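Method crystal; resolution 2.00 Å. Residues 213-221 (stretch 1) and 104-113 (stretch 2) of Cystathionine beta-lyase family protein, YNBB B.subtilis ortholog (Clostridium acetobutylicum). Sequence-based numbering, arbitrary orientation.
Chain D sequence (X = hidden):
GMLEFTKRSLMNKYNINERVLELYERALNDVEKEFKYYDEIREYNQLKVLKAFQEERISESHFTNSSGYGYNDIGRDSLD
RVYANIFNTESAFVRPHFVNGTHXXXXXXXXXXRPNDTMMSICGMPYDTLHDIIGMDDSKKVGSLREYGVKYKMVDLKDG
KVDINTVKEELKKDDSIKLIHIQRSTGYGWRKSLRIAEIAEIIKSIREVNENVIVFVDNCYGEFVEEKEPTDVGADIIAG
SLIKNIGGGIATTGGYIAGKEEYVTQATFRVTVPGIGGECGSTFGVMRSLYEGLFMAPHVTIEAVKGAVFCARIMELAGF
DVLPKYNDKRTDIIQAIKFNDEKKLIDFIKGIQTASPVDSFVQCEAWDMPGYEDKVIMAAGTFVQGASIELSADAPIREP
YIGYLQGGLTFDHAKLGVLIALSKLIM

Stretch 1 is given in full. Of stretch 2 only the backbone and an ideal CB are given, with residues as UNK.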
# COMPACT_ATOMS: atom_id res chain seq x y z
N VAL D 213 -8.52 -37.15 -20.56
CA VAL D 213 -7.63 -37.00 -19.39
C VAL D 213 -7.10 -35.56 -19.35
O VAL D 213 -6.73 -35.01 -20.37
CB VAL D 213 -6.49 -38.07 -19.40
CG1 VAL D 213 -5.60 -37.91 -20.67
CG2 VAL D 213 -5.68 -38.00 -18.13
N ILE D 214 -7.12 -34.94 -18.17
CA ILE D 214 -6.62 -33.59 -18.01
C ILE D 214 -5.11 -33.55 -18.08
O ILE D 214 -4.43 -34.22 -17.33
CB ILE D 214 -7.10 -32.96 -16.64
CG1 ILE D 214 -8.64 -33.08 -16.54
CG2 ILE D 214 -6.57 -31.53 -16.50
CD1 ILE D 214 -9.28 -32.73 -15.17
N VAL D 215 -4.55 -32.79 -19.00
CA VAL D 215 -3.11 -32.61 -19.03
C VAL D 215 -2.74 -31.28 -18.34
O VAL D 215 -3.05 -30.18 -18.84
CB VAL D 215 -2.57 -32.70 -20.44
CG1 VAL D 215 -1.09 -32.27 -20.45
CG2 VAL D 215 -2.80 -34.10 -21.00
N PHE D 216 -2.13 -31.42 -17.17
CA PHE D 216 -1.65 -30.34 -16.34
C PHE D 216 -0.15 -30.18 -16.47
O PHE D 216 0.60 -31.17 -16.37
CB PHE D 216 -1.99 -30.58 -14.85
CG PHE D 216 -1.34 -29.59 -13.93
CD1 PHE D 216 -1.74 -28.25 -13.92
CD2 PHE D 216 -0.35 -29.96 -13.08
CE1 PHE D 216 -1.11 -27.32 -13.07
CE2 PHE D 216 0.25 -29.04 -12.25
CZ PHE D 216 -0.13 -27.72 -12.27
N VAL D 217 0.30 -28.94 -16.74
CA VAL D 217 1.77 -28.63 -16.73
C VAL D 217 2.14 -27.55 -15.68
O VAL D 217 1.61 -26.45 -15.70
CB VAL D 217 2.24 -28.16 -18.11
CG1 VAL D 217 3.79 -27.98 -18.21
CG2 VAL D 217 1.76 -29.16 -19.18
N ASP D 218 3.01 -27.92 -14.76
CA ASP D 218 3.66 -26.99 -13.83
C ASP D 218 4.59 -26.16 -14.70
O ASP D 218 5.58 -26.68 -15.22
CB ASP D 218 4.44 -27.80 -12.81
CG ASP D 218 5.32 -26.95 -11.91
OD1 ASP D 218 5.41 -25.73 -12.15
OD2 ASP D 218 5.96 -27.55 -10.97
N ASN D 219 4.23 -24.88 -14.92
CA ASN D 219 4.96 -24.04 -15.89
C ASN D 219 6.01 -23.14 -15.24
O ASN D 219 6.53 -22.25 -15.87
CB ASN D 219 3.96 -23.14 -16.63
CG ASN D 219 4.45 -22.74 -17.97
OD1 ASN D 219 5.14 -23.52 -18.63
ND2 ASN D 219 4.11 -21.49 -18.41
N CYS D 220 6.25 -23.34 -13.94
CA CYS D 220 7.23 -22.52 -13.25
C CYS D 220 8.59 -22.42 -13.95
O CYS D 220 9.16 -23.42 -14.32
CB CYS D 220 7.44 -23.04 -11.83
SG CYS D 220 6.09 -22.64 -10.67
N TYR D 221 9.07 -21.19 -14.07
CA TYR D 221 10.36 -20.80 -14.64
C TYR D 221 10.39 -20.80 -16.15
O TYR D 221 11.40 -20.44 -16.76
CB TYR D 221 11.47 -21.70 -14.19
CG TYR D 221 11.84 -21.60 -12.71
CD1 TYR D 221 12.40 -20.46 -12.22
CD2 TYR D 221 11.68 -22.67 -11.84
CE1 TYR D 221 12.81 -20.35 -10.93
CE2 TYR D 221 12.09 -22.56 -10.49
CZ TYR D 221 12.67 -21.39 -10.08
OH TYR D 221 13.10 -21.19 -8.78
N UNK D 104 -0.42 -22.48 -6.05
CA UNK D 104 -1.14 -22.44 -7.35
C UNK D 104 -1.21 -23.84 -8.00
O UNK D 104 -2.27 -24.25 -8.48
CB UNK D 104 -0.45 -21.46 -8.30
N UNK D 105 -0.10 -24.57 -7.95
CA UNK D 105 -0.01 -25.91 -8.51
C UNK D 105 -0.93 -26.85 -7.74
O UNK D 105 -1.79 -27.51 -8.32
CB UNK D 105 1.43 -26.42 -8.48
N UNK D 106 -0.80 -26.84 -6.42
CA UNK D 106 -1.69 -27.61 -5.55
C UNK D 106 -3.18 -27.36 -5.75
O UNK D 106 -3.96 -28.30 -5.76
CB UNK D 106 -1.34 -27.31 -4.09
N UNK D 107 -3.57 -26.09 -5.90
CA UNK D 107 -4.96 -25.74 -6.08
C UNK D 107 -5.47 -26.32 -7.43
O UNK D 107 -6.62 -26.76 -7.54
CB UNK D 107 -5.13 -24.22 -6.03
N UNK D 108 -4.62 -26.28 -8.46
CA UNK D 108 -4.98 -26.82 -9.77
C UNK D 108 -5.21 -28.34 -9.66
O UNK D 108 -6.15 -28.85 -10.25
CB UNK D 108 -3.89 -26.51 -10.80
N UNK D 109 -4.41 -29.03 -8.85
CA UNK D 109 -4.56 -30.45 -8.65
C UNK D 109 -5.78 -30.80 -7.79
O UNK D 109 -6.66 -31.54 -8.24
CB UNK D 109 -3.29 -31.01 -8.01
N UNK D 110 -5.85 -30.24 -6.58
CA UNK D 110 -6.96 -30.51 -5.69
C UNK D 110 -8.28 -30.23 -6.37
O UNK D 110 -9.18 -31.04 -6.34
CB UNK D 110 -6.84 -29.68 -4.41
N UNK D 111 -8.38 -29.10 -7.03
CA UNK D 111 -9.64 -28.75 -7.63
C UNK D 111 -10.17 -29.70 -8.68
O UNK D 111 -11.40 -29.84 -8.84
CB UNK D 111 -9.51 -27.36 -8.25
N UNK D 112 -9.26 -30.37 -9.36
CA UNK D 112 -9.60 -31.23 -10.49
C UNK D 112 -9.52 -32.71 -10.23
O UNK D 112 -9.51 -33.52 -11.15
CB UNK D 112 -8.68 -30.90 -11.67
N UNK D 113 -9.51 -33.07 -8.95
CA UNK D 113 -9.43 -34.46 -8.51
C UNK D 113 -10.43 -34.71 -7.39
O UNK D 113 -10.74 -33.83 -6.59
CB UNK D 113 -8.01 -34.80 -8.05

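The strand 214-218 and the helix segment 104-111 run nearly antiparallel, at 168°, with axes 9.8 Å apart at closest approach. From the strand, Ile-214 and Phe-216 point toward the helix, whereas Val-215 and Val-217 lie out of reach, so the positions along one side of the helix meet a mostly apolar surface.

Position 104 directs its CA-to-CB bond sideways, and nothing of stretch 1 lies within 5.5 Å of its ideal CB. Stretch 1 sets little preference here; the residue is Ala-104, which makes no contact with the strand.

Position 105 is far more constrained. Its CB points toward stretch 1, 4.3 Å from CZ of Phe-216 and 5.2 Å from CG of Asp-218, and the sulfur of Cys-220 lies beyond. An aliphatic chain would suit the ring and the sulfur, while a polar one could address the carboxylate; leucine, isoleucine, valine or methionine are all plausible, as is a side chain ending in a hydrogen-bond donor. The residue is Ile-105, with chi1 m and chi2 t. Its CG2 reaches the edge of the Phe-216 ring, near the ring plane, at 3.8 Å from CE2. CD1 of Ile-105 extends instead to SG of Cys-220, at 4.1 Å, and to CG of Asp-218, at only 3.3 Å. The latter is a close packing contact without a hydrogen bond; OD1 of Asp-218 instead accepts from the backbone N of Cys-220 at 3.1 Å, linking the end of the strand to the loop that follows, and OD2 is satisfied elsewhere in the structure.

Position 106 points away, and its helical phi/psi of -54/-43 would admit almost any residue; it is Gly-106. Position 107 is out of reach and equally undetermined by stretch 1; it is Ala-107.

At position 108 the CB again points toward the strand and stands 3.7 Å from CE1 of Phe-216. With the ring already so near, a small side chain is the simplest choice, alanine, serine or glycine. Ala-108 occupies the site, its methyl filling the space beside the ring.

Position 109 starts sideways, with no atom of stretch 1 within 5.5 Å of its CB, so a longer apolar chain is needed to reach the ring; leucine or methionine would serve. Leu-109, m at chi1 and t at chi2, bends nearer and places CD2 3.8 Å from CD2 of Phe-216.

Position 110 is out of reach and could take many residues; Phe-110 makes no contact with stretch 1. At position 111 an ideal CB would be crowded by O of Ala-107, 3.0 Å away, which favours glycine, and Gly-111 is found.

Position 112, with phi/psi of -106/18, points toward CD1 of Ile-214, 4.0 Å from its ideal CB. A short side chain with an N-H or hydroxyl donor, such as asparagine or serine, could turn back to O of Ala-108, which has no backbone partner within the stretch, though an apolar one would also fit. Asn-112 packs its CB against that methyl, and its ND2 donates to O of Ala-108 at 3.1 Å.

Position 113, extended and sideways, leaves the choice open; Leu-113 stays beyond contact distance.

Stretch 2 104-113: AIGAALFGNL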
# COMPACT_ATOMS: atom_id res chain seq x y z
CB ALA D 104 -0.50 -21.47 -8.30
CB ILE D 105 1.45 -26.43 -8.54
CG1 ILE D 105 2.28 -25.64 -9.59
CG2 ILE D 105 1.49 -27.96 -8.87
CD1 ILE D 105 3.73 -25.71 -9.35
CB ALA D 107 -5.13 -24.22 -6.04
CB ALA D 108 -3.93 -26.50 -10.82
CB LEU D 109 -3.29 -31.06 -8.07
CG LEU D 109 -2.03 -30.89 -8.96
CD1 LEU D 109 -0.74 -31.24 -8.17
CD2 LEU D 109 -2.21 -31.71 -10.24
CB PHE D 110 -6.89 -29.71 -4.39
CG PHE D 110 -6.15 -30.39 -3.30
CD1 PHE D 110 -6.75 -31.39 -2.56
CD2 PHE D 110 -4.84 -30.04 -3.00
CE1 PHE D 110 -6.06 -32.06 -1.54
CE2 PHE D 110 -4.13 -30.73 -1.98
CZ PHE D 110 -4.76 -31.73 -1.26
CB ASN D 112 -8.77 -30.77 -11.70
CG ASN D 112 -9.30 -29.45 -12.30
OD1 ASN D 112 -10.37 -29.47 -12.88
ND2 ASN D 112 -8.59 -28.29 -12.11
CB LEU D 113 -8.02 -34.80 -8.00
CG LEU D 113 -7.01 -34.90 -9.14
CD1 LEU D 113 -5.58 -34.74 -8.63
CD2 LEU D 113 -7.21 -36.16 -10.00
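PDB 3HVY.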